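Local coordinates for protein alginate lyase, family PL7 (Zobellia galactanivorans, PDB 4BE3) that depolymerises alginate by an exolytic lyase reaction, as a member of polysaccharide lyase family 7, at residues D280-D285 against N292-E297; Q89-S94 against I123-F128; Y140-K145 against S219-K224; Y189-Y194 against M198-S203. All coordinates share one frame; numbering follows the deposited sequence. Where two conformers were deposited one is given.

Contact 1 (D280-D285 against N292-E297)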
# COMPACT_ATOMS: atom_id res chain seq x y z
N ASP A 280 18.38 22.95 27.61
CA ASP A 280 19.83 22.80 27.79
C ASP A 280 20.29 21.69 26.84
O ASP A 280 19.70 20.59 26.92
CB ASP A 280 20.06 22.30 29.24
CG ASP A 280 19.81 23.43 30.27
OD1 ASP A 280 19.81 24.63 29.90
OD2 ASP A 280 19.48 23.03 31.38
N VAL A 281 21.27 21.99 25.94
CA VAL A 281 21.67 20.95 24.93
C VAL A 281 23.19 20.73 25.02
O VAL A 281 23.69 20.00 24.20
CB VAL A 281 21.28 21.32 23.45
CG1 VAL A 281 19.74 21.39 23.39
CG2 VAL A 281 21.92 22.72 23.05
N TYR A 282 23.90 21.46 25.93
CA TYR A 282 25.42 21.16 26.16
C TYR A 282 26.17 21.15 24.84
O TYR A 282 26.93 20.20 24.53
CB TYR A 282 25.53 19.82 26.88
CG TYR A 282 24.83 19.88 28.23
CD1 TYR A 282 25.49 20.43 29.37
CD2 TYR A 282 23.43 19.53 28.35
CE1 TYR A 282 24.82 20.56 30.61
CE2 TYR A 282 22.75 19.63 29.57
CZ TYR A 282 23.47 20.19 30.72
OH TYR A 282 22.76 20.26 31.90
N ASP A 283 25.89 22.16 24.01
CA ASP A 283 26.53 22.34 22.72
C ASP A 283 26.51 21.07 21.80
O ASP A 283 27.44 20.81 21.00
CB ASP A 283 28.00 22.86 22.99
CG ASP A 283 28.69 23.39 21.71
OD1 ASP A 283 27.99 23.88 20.78
OD2 ASP A 283 29.94 23.23 21.62
N GLY A 284 25.45 20.27 21.92
CA GLY A 284 25.33 19.15 21.03
C GLY A 284 26.02 17.88 21.52
O GLY A 284 25.99 16.85 20.81
N ASP A 285 26.58 17.91 22.72
CA ASP A 285 27.33 16.75 23.17
C ASP A 285 26.36 15.72 23.68
O ASP A 285 25.71 15.91 24.71
CB ASP A 285 28.24 17.19 24.32
CG ASP A 285 29.13 16.08 24.86
OD1 ASP A 285 28.71 14.98 25.26
OD2 ASP A 285 30.32 16.39 25.03
N ASN A 292 22.47 14.58 31.82
CA ASN A 292 21.80 15.73 32.56
C ASN A 292 20.31 15.87 32.16
O ASN A 292 19.73 16.98 32.24
CB ASN A 292 22.53 17.04 32.21
CG ASN A 292 23.92 17.11 32.88
OD1 ASN A 292 24.96 16.73 32.29
ND2 ASN A 292 23.92 17.43 34.13
N GLY A 293 19.67 14.79 31.71
CA GLY A 293 18.22 14.89 31.50
C GLY A 293 17.78 15.50 30.17
O GLY A 293 16.58 15.75 30.01
N SER A 294 18.70 15.81 29.28
CA SER A 294 18.38 16.52 28.07
C SER A 294 18.17 15.47 26.94
O SER A 294 18.86 15.46 25.89
CB SER A 294 19.51 17.47 27.74
OG SER A 294 19.44 18.60 28.56
N TYR A 295 17.12 14.67 27.13
CA TYR A 295 16.81 13.66 26.11
C TYR A 295 15.42 13.11 26.32
O TYR A 295 14.74 13.38 27.35
CB TYR A 295 17.81 12.46 26.26
CG TYR A 295 17.69 11.71 27.56
CD1 TYR A 295 18.33 12.13 28.70
CD2 TYR A 295 16.93 10.53 27.62
CE1 TYR A 295 18.27 11.43 29.90
CE2 TYR A 295 16.83 9.81 28.86
CZ TYR A 295 17.51 10.27 29.96
OH TYR A 295 17.44 9.55 31.15
N ALA A 296 14.97 12.31 25.30
CA ALA A 296 13.71 11.67 25.47
C ALA A 296 13.96 10.18 25.26
O ALA A 296 14.89 9.80 24.56
CB ALA A 296 12.77 12.17 24.32
N GLU A 297 13.12 9.36 25.86
CA GLU A 297 13.33 7.95 25.76
C GLU A 297 11.99 7.22 25.85
O GLU A 297 11.17 7.51 26.75
CB GLU A 297 14.19 7.52 26.99
CG GLU A 297 14.44 5.94 26.95
CD GLU A 297 15.36 5.48 28.06
OE1 GLU A 297 16.20 6.34 28.51
OE2 GLU A 297 15.29 4.30 28.54
O HOH W 1 19.93 20.40 32.25

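Contact 2 (Q89-S94 against I123-F128)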
# COMPACT_ATOMS: atom_id res chain seq x y z
N GLN A 89 9.57 6.91 29.02
CA GLN A 89 10.45 6.75 30.21
C GLN A 89 11.07 8.11 30.50
O GLN A 89 11.49 8.29 31.62
CB GLN A 89 11.59 5.76 29.98
CG GLN A 89 10.98 4.33 29.79
CD GLN A 89 10.41 3.75 31.09
OE1 GLN A 89 9.62 4.36 31.73
NE2 GLN A 89 10.79 2.52 31.46
N HIS A 90 11.18 9.03 29.53
CA HIS A 90 11.88 10.23 29.86
C HIS A 90 11.57 11.30 28.83
O HIS A 90 11.46 10.93 27.67
CB HIS A 90 13.42 9.99 29.85
CG HIS A 90 14.16 11.08 30.58
ND1 HIS A 90 14.57 12.26 29.99
CD2 HIS A 90 14.46 11.17 31.93
CE1 HIS A 90 15.24 13.01 30.96
NE2 HIS A 90 15.15 12.34 32.14
N VAL A 91 11.33 12.59 29.23
CA VAL A 91 11.30 13.72 28.31
C VAL A 91 12.29 14.77 28.82
O VAL A 91 12.80 14.63 29.94
CB VAL A 91 9.91 14.40 28.25
CG1 VAL A 91 8.87 13.45 27.53
CG2 VAL A 91 9.44 14.74 29.70
N SER A 92 12.56 15.80 28.02
CA SER A 92 13.60 16.74 28.50
C SER A 92 13.20 17.33 29.83
O SER A 92 12.03 17.76 30.01
CB SER A 92 13.74 17.88 27.52
OG SER A 92 14.72 18.74 28.01
N THR A 93 14.16 17.45 30.76
CA THR A 93 13.88 18.14 32.05
C THR A 93 14.20 19.61 31.94
O THR A 93 14.15 20.24 32.96
CB THR A 93 14.83 17.56 33.15
OG1 THR A 93 16.17 17.59 32.69
CG2 THR A 93 14.45 16.06 33.35
N SER A 94 14.63 20.13 30.79
CA SER A 94 14.76 21.59 30.65
C SER A 94 14.05 22.05 29.38
O SER A 94 13.70 21.24 28.52
CB SER A 94 16.25 21.94 30.51
OG SER A 94 16.88 21.24 29.44
N ILE A 123 1.45 12.07 17.36
CA ILE A 123 0.94 11.78 18.76
C ILE A 123 2.12 12.16 19.67
O ILE A 123 3.25 11.66 19.57
CB ILE A 123 0.61 10.29 18.90
CG1 ILE A 123 -0.51 9.94 17.88
CG2 ILE A 123 0.24 9.95 20.32
CD1 ILE A 123 -0.72 8.34 17.86
N PHE A 124 1.75 12.99 20.69
CA PHE A 124 2.77 13.49 21.65
C PHE A 124 2.52 12.94 23.04
O PHE A 124 1.35 12.75 23.44
CB PHE A 124 2.52 15.02 21.80
CG PHE A 124 2.93 15.86 20.63
CD1 PHE A 124 2.18 15.92 19.42
CD2 PHE A 124 4.09 16.72 20.82
CE1 PHE A 124 2.56 16.77 18.37
CE2 PHE A 124 4.39 17.60 19.76
CZ PHE A 124 3.70 17.62 18.57
N TYR A 125 3.61 12.90 23.81
CA TYR A 125 3.50 12.72 25.29
C TYR A 125 4.32 13.96 25.77
O TYR A 125 5.45 14.18 25.33
CB TYR A 125 4.16 11.40 25.72
CG TYR A 125 4.28 11.37 27.25
CD1 TYR A 125 5.36 11.98 27.93
CD2 TYR A 125 3.27 10.76 27.99
CE1 TYR A 125 5.40 11.92 29.31
CE2 TYR A 125 3.33 10.64 29.40
CZ TYR A 125 4.38 11.28 30.01
OH TYR A 125 4.40 11.27 31.42
N LYS A 126 3.69 14.76 26.68
CA LYS A 126 4.39 15.95 27.21
C LYS A 126 4.26 15.94 28.77
O LYS A 126 3.14 15.69 29.30
CB LYS A 126 3.67 17.13 26.63
CG LYS A 126 4.27 18.50 27.23
CD LYS A 126 3.57 19.63 26.46
CE LYS A 126 3.93 20.99 27.21
NZ LYS A 126 3.25 22.14 26.46
N LYS A 127 5.37 16.22 29.46
CA LYS A 127 5.24 16.19 30.94
C LYS A 127 6.16 17.32 31.44
O LYS A 127 7.32 17.36 31.17
CB LYS A 127 5.65 14.82 31.53
CG LYS A 127 5.37 14.80 33.08
CD LYS A 127 5.99 13.60 33.76
CE LYS A 127 7.47 13.74 33.92
NZ LYS A 127 7.88 14.97 34.78
N PHE A 128 5.54 18.26 32.20
CA PHE A 128 6.40 19.31 32.81
C PHE A 128 7.34 18.78 33.86
O PHE A 128 7.12 17.76 34.52
CB PHE A 128 5.45 20.33 33.46
CG PHE A 128 4.61 21.12 32.40
CD1 PHE A 128 5.22 22.22 31.73
CD2 PHE A 128 3.31 20.70 32.07
CE1 PHE A 128 4.48 22.95 30.79
CE2 PHE A 128 2.58 21.41 31.06
CZ PHE A 128 3.16 22.51 30.37
O HOH W 2 10.07 17.63 31.94

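Contact 3 (Y140-K145 against S219-K224)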
# COMPACT_ATOMS: atom_id res chain seq x y z
N TYR A 140 -3.03 17.62 14.29
CA TYR A 140 -3.28 17.47 12.83
C TYR A 140 -2.60 18.68 12.24
O TYR A 140 -2.92 19.83 12.68
CB TYR A 140 -4.81 17.57 12.63
CG TYR A 140 -5.11 17.63 11.13
CD1 TYR A 140 -5.10 16.42 10.39
CD2 TYR A 140 -5.39 18.87 10.50
CE1 TYR A 140 -5.40 16.43 9.03
CE2 TYR A 140 -5.68 18.92 9.11
CZ TYR A 140 -5.64 17.65 8.42
OH TYR A 140 -5.92 17.71 7.01
N GLU A 141 -1.72 18.53 11.21
CA GLU A 141 -1.16 19.73 10.60
C GLU A 141 -1.86 19.97 9.27
O GLU A 141 -2.10 18.98 8.48
CB GLU A 141 0.30 19.44 10.39
CG GLU A 141 0.96 20.62 9.62
CD GLU A 141 2.47 20.39 9.62
OE1 GLU A 141 3.02 19.24 9.45
OE2 GLU A 141 3.18 21.44 9.79
N ILE A 142 -2.27 21.21 8.96
CA ILE A 142 -2.99 21.40 7.69
C ILE A 142 -2.08 21.17 6.50
O ILE A 142 -0.90 21.41 6.52
CB ILE A 142 -3.67 22.82 7.61
CG1 ILE A 142 -2.63 23.90 7.93
CG2 ILE A 142 -4.87 22.91 8.58
CD1 ILE A 142 -3.08 25.32 7.38
N ASN A 143 -2.69 20.61 5.42
CA ASN A 143 -1.93 20.58 4.18
C ASN A 143 -2.14 21.92 3.44
O ASN A 143 -3.09 22.07 2.66
CB ASN A 143 -2.47 19.41 3.33
CG ASN A 143 -1.48 19.05 2.19
OD1 ASN A 143 -1.76 18.19 1.31
ND2 ASN A 143 -0.32 19.61 2.26
N THR A 144 -1.31 22.90 3.82
CA THR A 144 -1.58 24.32 3.55
C THR A 144 -1.83 24.55 2.06
O THR A 144 -1.11 23.99 1.23
CB THR A 144 -0.31 25.10 3.91
OG1 THR A 144 0.17 24.62 5.18
CG2 THR A 144 -0.62 26.67 4.08
N LYS A 145 -2.85 25.32 1.75
CA LYS A 145 -3.10 25.76 0.32
C LYS A 145 -2.08 26.81 0.10
O LYS A 145 -2.06 27.78 0.79
CB LYS A 145 -4.54 26.26 0.21
CG LYS A 145 -4.98 26.62 -1.23
CD LYS A 145 -6.29 27.39 -1.05
CE LYS A 145 -6.59 28.27 -2.25
NZ LYS A 145 -6.94 27.35 -3.37
N SER A 219 -11.11 18.85 3.77
CA SER A 219 -10.63 19.72 4.86
C SER A 219 -11.81 20.40 5.61
O SER A 219 -12.76 20.82 4.98
CB SER A 219 -9.82 20.82 4.19
OG SER A 219 -9.44 21.75 5.19
N ASN A 220 -11.65 20.62 6.90
CA ASN A 220 -12.52 21.44 7.73
C ASN A 220 -12.01 22.87 7.79
O ASN A 220 -12.62 23.71 8.52
CB ASN A 220 -12.44 20.94 9.23
CG ASN A 220 -13.16 19.59 9.51
OD1 ASN A 220 -14.18 19.27 8.84
ND2 ASN A 220 -12.62 18.77 10.51
N PHE A 221 -10.89 23.16 7.12
CA PHE A 221 -10.16 24.42 7.39
C PHE A 221 -9.91 25.23 6.12
O PHE A 221 -8.78 25.68 5.93
CB PHE A 221 -8.80 24.11 8.16
CG PHE A 221 -9.02 23.36 9.44
CD1 PHE A 221 -9.91 23.87 10.44
CD2 PHE A 221 -8.38 22.17 9.68
CE1 PHE A 221 -10.09 23.19 11.65
CE2 PHE A 221 -8.53 21.48 10.92
CZ PHE A 221 -9.39 21.97 11.88
N THR A 222 -10.94 25.42 5.29
CA THR A 222 -10.66 25.92 3.91
C THR A 222 -10.77 27.46 3.88
O THR A 222 -10.44 28.05 2.86
CB THR A 222 -11.60 25.30 2.89
OG1 THR A 222 -12.94 25.66 3.26
CG2 THR A 222 -11.58 23.74 3.01
N LYS A 223 -11.21 28.10 4.98
CA LYS A 223 -11.13 29.59 5.05
C LYS A 223 -10.80 30.15 6.38
O LYS A 223 -10.86 29.43 7.42
CB LYS A 223 -12.39 30.23 4.53
CG LYS A 223 -13.66 29.48 4.77
CD LYS A 223 -14.30 29.27 3.37
CE LYS A 223 -15.82 29.33 3.40
NZ LYS A 223 -16.17 29.07 4.84
N LYS A 224 -10.49 31.46 6.40
CA LYS A 224 -9.99 32.07 7.65
C LYS A 224 -10.95 31.90 8.81
O LYS A 224 -10.51 31.65 9.94
CB LYS A 224 -9.64 33.53 7.46
CG LYS A 224 -8.47 33.70 6.52
CD LYS A 224 -7.15 33.80 7.29
CE LYS A 224 -6.00 33.76 6.30
NZ LYS A 224 -6.29 34.72 5.20

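Contact 4 (Y189-Y194 against M198-S203)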
# COMPACT_ATOMS: atom_id res chain seq x y z
N TYR A 189 -1.88 3.10 21.23
CA TYR A 189 -2.58 3.87 20.28
C TYR A 189 -2.77 2.97 19.04
O TYR A 189 -2.00 1.98 18.79
CB TYR A 189 -1.86 5.19 19.93
CG TYR A 189 -0.53 5.07 19.32
CD1 TYR A 189 -0.43 4.73 17.90
CD2 TYR A 189 0.62 5.47 19.98
CE1 TYR A 189 0.83 4.69 17.23
CE2 TYR A 189 1.93 5.43 19.32
CZ TYR A 189 1.98 5.01 17.93
OH TYR A 189 3.25 5.06 17.36
N GLU A 190 -3.79 3.31 18.32
CA GLU A 190 -3.97 2.78 16.96
C GLU A 190 -4.31 3.88 16.05
O GLU A 190 -5.24 4.69 16.36
CB GLU A 190 -5.16 1.78 17.00
CG GLU A 190 -5.46 1.16 15.58
CD GLU A 190 -6.62 0.17 15.65
OE1 GLU A 190 -6.47 -0.95 16.12
OE2 GLU A 190 -7.78 0.61 15.37
N ILE A 191 -3.61 3.96 14.90
CA ILE A 191 -3.98 4.93 13.88
C ILE A 191 -4.49 4.02 12.69
O ILE A 191 -3.67 3.30 12.12
CB ILE A 191 -2.80 5.67 13.35
CG1 ILE A 191 -2.09 6.39 14.60
CG2 ILE A 191 -3.25 6.71 12.20
CD1 ILE A 191 -0.72 7.02 14.15
N ASN A 192 -5.79 4.09 12.45
CA ASN A 192 -6.42 3.23 11.37
C ASN A 192 -6.96 4.10 10.29
O ASN A 192 -8.00 4.81 10.47
CB ASN A 192 -7.53 2.44 12.11
CG ASN A 192 -8.39 1.65 11.10
OD1 ASN A 192 -7.86 1.35 10.02
ND2 ASN A 192 -9.67 1.41 11.38
N VAL A 193 -6.28 4.16 9.14
CA VAL A 193 -6.77 5.03 8.05
C VAL A 193 -7.46 4.08 7.07
O VAL A 193 -6.80 3.19 6.56
CB VAL A 193 -5.63 5.78 7.32
CG1 VAL A 193 -6.21 6.61 6.17
CG2 VAL A 193 -4.94 6.76 8.41
N TYR A 194 -8.74 4.25 6.94
CA TYR A 194 -9.56 3.40 6.03
C TYR A 194 -10.33 4.26 5.08
O TYR A 194 -11.16 5.10 5.52
CB TYR A 194 -10.47 2.55 6.92
CG TYR A 194 -11.30 1.61 6.07
CD1 TYR A 194 -10.68 0.58 5.40
CD2 TYR A 194 -12.67 1.82 5.94
CE1 TYR A 194 -11.47 -0.31 4.61
CE2 TYR A 194 -13.46 0.96 5.14
CZ TYR A 194 -12.83 -0.07 4.51
OH TYR A 194 -13.60 -0.92 3.74
N MET A 198 -9.28 8.77 9.06
CA MET A 198 -8.35 8.34 10.06
C MET A 198 -9.19 8.13 11.35
O MET A 198 -9.81 9.10 11.84
CB MET A 198 -7.31 9.51 10.31
CG MET A 198 -6.37 9.11 11.49
SD MET A 198 -4.94 10.28 11.42
CE MET A 198 -5.72 11.92 11.87
N TYR A 199 -9.21 6.91 11.86
CA TYR A 199 -9.90 6.55 13.06
C TYR A 199 -8.81 6.27 14.11
O TYR A 199 -7.93 5.34 13.96
CB TYR A 199 -10.67 5.22 12.84
CG TYR A 199 -11.72 5.37 11.78
CD1 TYR A 199 -12.96 5.95 12.08
CD2 TYR A 199 -11.45 4.96 10.48
CE1 TYR A 199 -13.99 6.13 11.09
CE2 TYR A 199 -12.45 5.11 9.45
CZ TYR A 199 -13.69 5.69 9.79
OH TYR A 199 -14.61 5.86 8.83
N LEU A 200 -8.79 7.03 15.24
CA LEU A 200 -7.81 6.84 16.27
C LEU A 200 -8.41 6.19 17.48
O LEU A 200 -9.60 6.47 17.79
CB LEU A 200 -7.25 8.27 16.69
CG LEU A 200 -6.78 9.07 15.50
CD1 LEU A 200 -6.30 10.48 16.18
CD2 LEU A 200 -5.55 8.38 14.87
N THR A 201 -7.57 5.32 18.10
CA THR A 201 -8.05 4.76 19.40
C THR A 201 -6.91 4.87 20.33
O THR A 201 -5.79 4.35 20.04
CB THR A 201 -8.47 3.29 19.25
OG1 THR A 201 -9.44 3.22 18.18
CG2 THR A 201 -9.13 2.67 20.57
N PHE A 202 -7.16 5.32 21.55
CA PHE A 202 -6.13 5.37 22.58
C PHE A 202 -6.59 4.69 23.85
O PHE A 202 -7.74 4.92 24.24
CB PHE A 202 -5.91 6.88 22.98
CG PHE A 202 -5.29 7.68 21.88
CD1 PHE A 202 -3.88 7.73 21.82
CD2 PHE A 202 -6.10 8.36 20.99
CE1 PHE A 202 -3.25 8.54 20.87
CE2 PHE A 202 -5.51 9.20 20.00
CZ PHE A 202 -4.07 9.24 19.94
N SER A 203 -5.77 3.78 24.41
CA SER A 203 -6.26 3.06 25.60
C SER A 203 -5.13 2.92 26.59
O SER A 203 -3.93 2.94 26.23
CB SER A 203 -6.79 1.65 25.14
OG SER A 203 -5.71 0.90 24.61
O HOH W 3 -8.52 3.13 15.62
O HOH W 4 -13.72 5.08 6.22

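Contact 1 (D280-D285 against N292-E297)
Asp280 and Ser294 meet where the irregular loop 280-285 passes the segment 292-297, which turns before entering its strand at Tyr295; no backbone-to-backbone hydrogen bond joins the two, and the loop's own turns are held by Gly284 N to Val281 O and Asp285 N to Tyr282 O. Instead, the backbone of Asp280 is held by a side chain: Ser294 OG donates to Asp280 O at 2.6 Å, with the hydroxyl lying above the carbonyl plane, 37° out of it. Ser294 is the centre of an inverse gamma turn, and its side chain points toward the loop.

The same hydroxyl also lies at the edge of the Tyr282 ring, in its plane, with Ser294 OG 3.6 Å from Tyr282 CE2. Tyr282 has CG beside its backbone N (chi1 -61°), a setting that brings the phenol end against Asn292 CB. The two side chains cross at about a right angle, and the closest approach is Tyr282 OH to Asn292 CB, 3.2 Å. A water joins the polar groups: it donates to Asp280 OD2 at 2.8 Å, lies 2.9 Å from Tyr282 OH and makes a weak bond to Asn292 O. Replacing Tyr282 by an alanine would probably leave this water without its phenolic partner and Asn292 CB without the ring that packs against it.

Between the segments runs the short helix 286-291, N-capped by Asp285, whose OD1 accepts from Lys288 N. Together they make a capped-helix connection leading into strand 295-306 of the beta-jelly roll expected of a PL7 lyase.

Contact 2 (Q89-S94 against I123-F128)
Val91 gives up more surface than any other residue of this contact, and its two methyl groups divide the work. CG1 touches the edge of the Tyr125 ring near its plane, with Val91 CG1 3.8 Å from Tyr125 CD1; the two side chains cross at about a right angle. The ring is brought there by a chi1 of 169°, which places Tyr125 CG anti to the backbone N. At its far end the phenol is anchored elsewhere, by a hydrogen bond between Tyr125 OH and Ile181 O, so the ring has an apolar neighbour at one edge and a polar anchor at its hydroxyl.

The other methyl rests against Lys127: Val91 CG2 lies 3.7 Å from Lys127 O and 4.2 Å from Lys127 CB. Lys127 therefore contributes its backbone and the root of its side chain, while the ammonium group curls away. Lys127 NZ donates to Phe128 O at 2.9 Å, from above that carbonyl plane, and binds His131 O as well; these two carbonyls probably offset the charge of a buried ammonium group.

No direct hydrogen bond crosses between the segments, but one water does the bridging, donating to Ser92 O at 2.8 Å and to Lys127 O at 2.9 Å. Lys127 O thus meets both the valine methyl and the bridging water.

The contact lies near the ends of strands 80-90 and 121-126. Gln89 and His90 form a classic beta bulge facing Glu297 of strand 295-306, while strand 121-126 is flanked by strands 104-112 and 133-141 of the other sheet.

Contact 3 (Y140-K145 against S219-K224)
Phe221 points its ring edge at Tyr140, and the two aromatic side chains run past each other in opposite directions. The nearest atoms are Phe221 CE2 and Tyr140 CD2, 4.1 Å apart, with the tyrosine carbon close to the plane of the phenylalanine ring. The first torsions contribute: Tyr140 has CG anti to its backbone N (chi1 172°), whereas Phe221 carries CG beside its own N (chi1 -58°).

Ile142, two residues beyond Tyr140 on the same segment, approaches the neighbouring ring atom. Its branch methyl makes the touch, Ile142 CG2 lying 3.8 Å from Phe221 CD2, and it also comes within 4.1 Å of Phe221 CB. Tyrosine and isoleucine thereby meet neighbouring atoms of the phenylalanine, CE2 and CD2. One face of the same ring is covered by its own neighbour, with Asn220 CB 3.9 Å above the plane of the Phe221 ring and over its centre. Trp152 adds an edge-to-face contact, so Tyr140, Ile142, Asn220 CB and Trp152 all pack on Phe221.

The polar ends are tied up nearby. Tyr140 OH and Ser219 OG bind the two carboxylate oxygens of Glu244, OE2 and OE1 respectively, and Lys214 makes a cation-pi contact with the Tyr140 ring.

An ST turn leads into Phe221: the backbone N of Phe221 donates to Ser219 OG at 2.8 Å, with an N-H...O angle of 161°. The turn belongs to the loop after strand 210-215, and its phenylalanine packs against the end of strand 133-141, joining the margins of the two sheets of this jelly roll.

Contact 4 (Y189-Y194 against M198-S203)
Ile191 sits at the apolar centre of an antiparallel beta hairpin made by strands 187-194 and 197-203, whose segment axes run at 161° to each other. Its CG2 methyl touches both cross-strand neighbours: Ile191 CG2 is 3.9 Å from Leu200 CD2 and 4.0 Å from Met198 CG, Ile191 lying side by side with each of them. Val193 extends this face along Met198, and toward the other end Tyr189 CB packs 3.7 Å from Phe202 CE1. The face turns inward, onto Ile121 and Ile123 of strand 121-126, while Tyr189 OH reaches Val107 O.

Ile191 and Leu200 form a non-hydrogen-bonded pair; the paired bonds fall on Glu190 with Thr201 and on Asn192 with Tyr199. The last of these is nearly straight, Tyr199 N donating to Asn192 O at 2.8 Å with an angle of 174°.

On the opposite face Tyr199 has CG beside its backbone N (chi1 -63°), bringing the ring edge to Tyr194, with Tyr199 CE2 4.1 Å from Tyr194 CB. A water 2.9 Å from Tyr199 OH donates to Tyr194 O. An alanine in place of Tyr199 would probably leave that water without its phenolic partner and Tyr194 CB without its aromatic neighbour. Asn192 ND2 is held by Ser309 O.

At the polar edge, side by side, Glu190 and Thr201 share another water: it donates to Glu190 OE2 at 2.6 Å and to Tyr199 O, and accepts from Thr201 OG1 at 2.7 Å.

How the contacts relate
Along the chain contact 2 comes first; contact 3 then opens and encloses contact 4, and contact 1 closes the series. Contacts 1 and 2 are close neighbours, their centres about 13 Å apart, and join directly through the pairing of strands 80-90 and 295-306. That sheet also carries the hairpin of contact 4. Contact 2 reaches the second sheet through strand 121-126, whose Ile123 packs on Tyr189 and Phe202 of contact 4. Contact 3 lies beyond the adjacent strand 133-141, its centre about 34 Å from that of contact 1 across the molecule. Together they sample the jelly roll: a hairpin within one sheet, side chains between sheets, and loops at the margins.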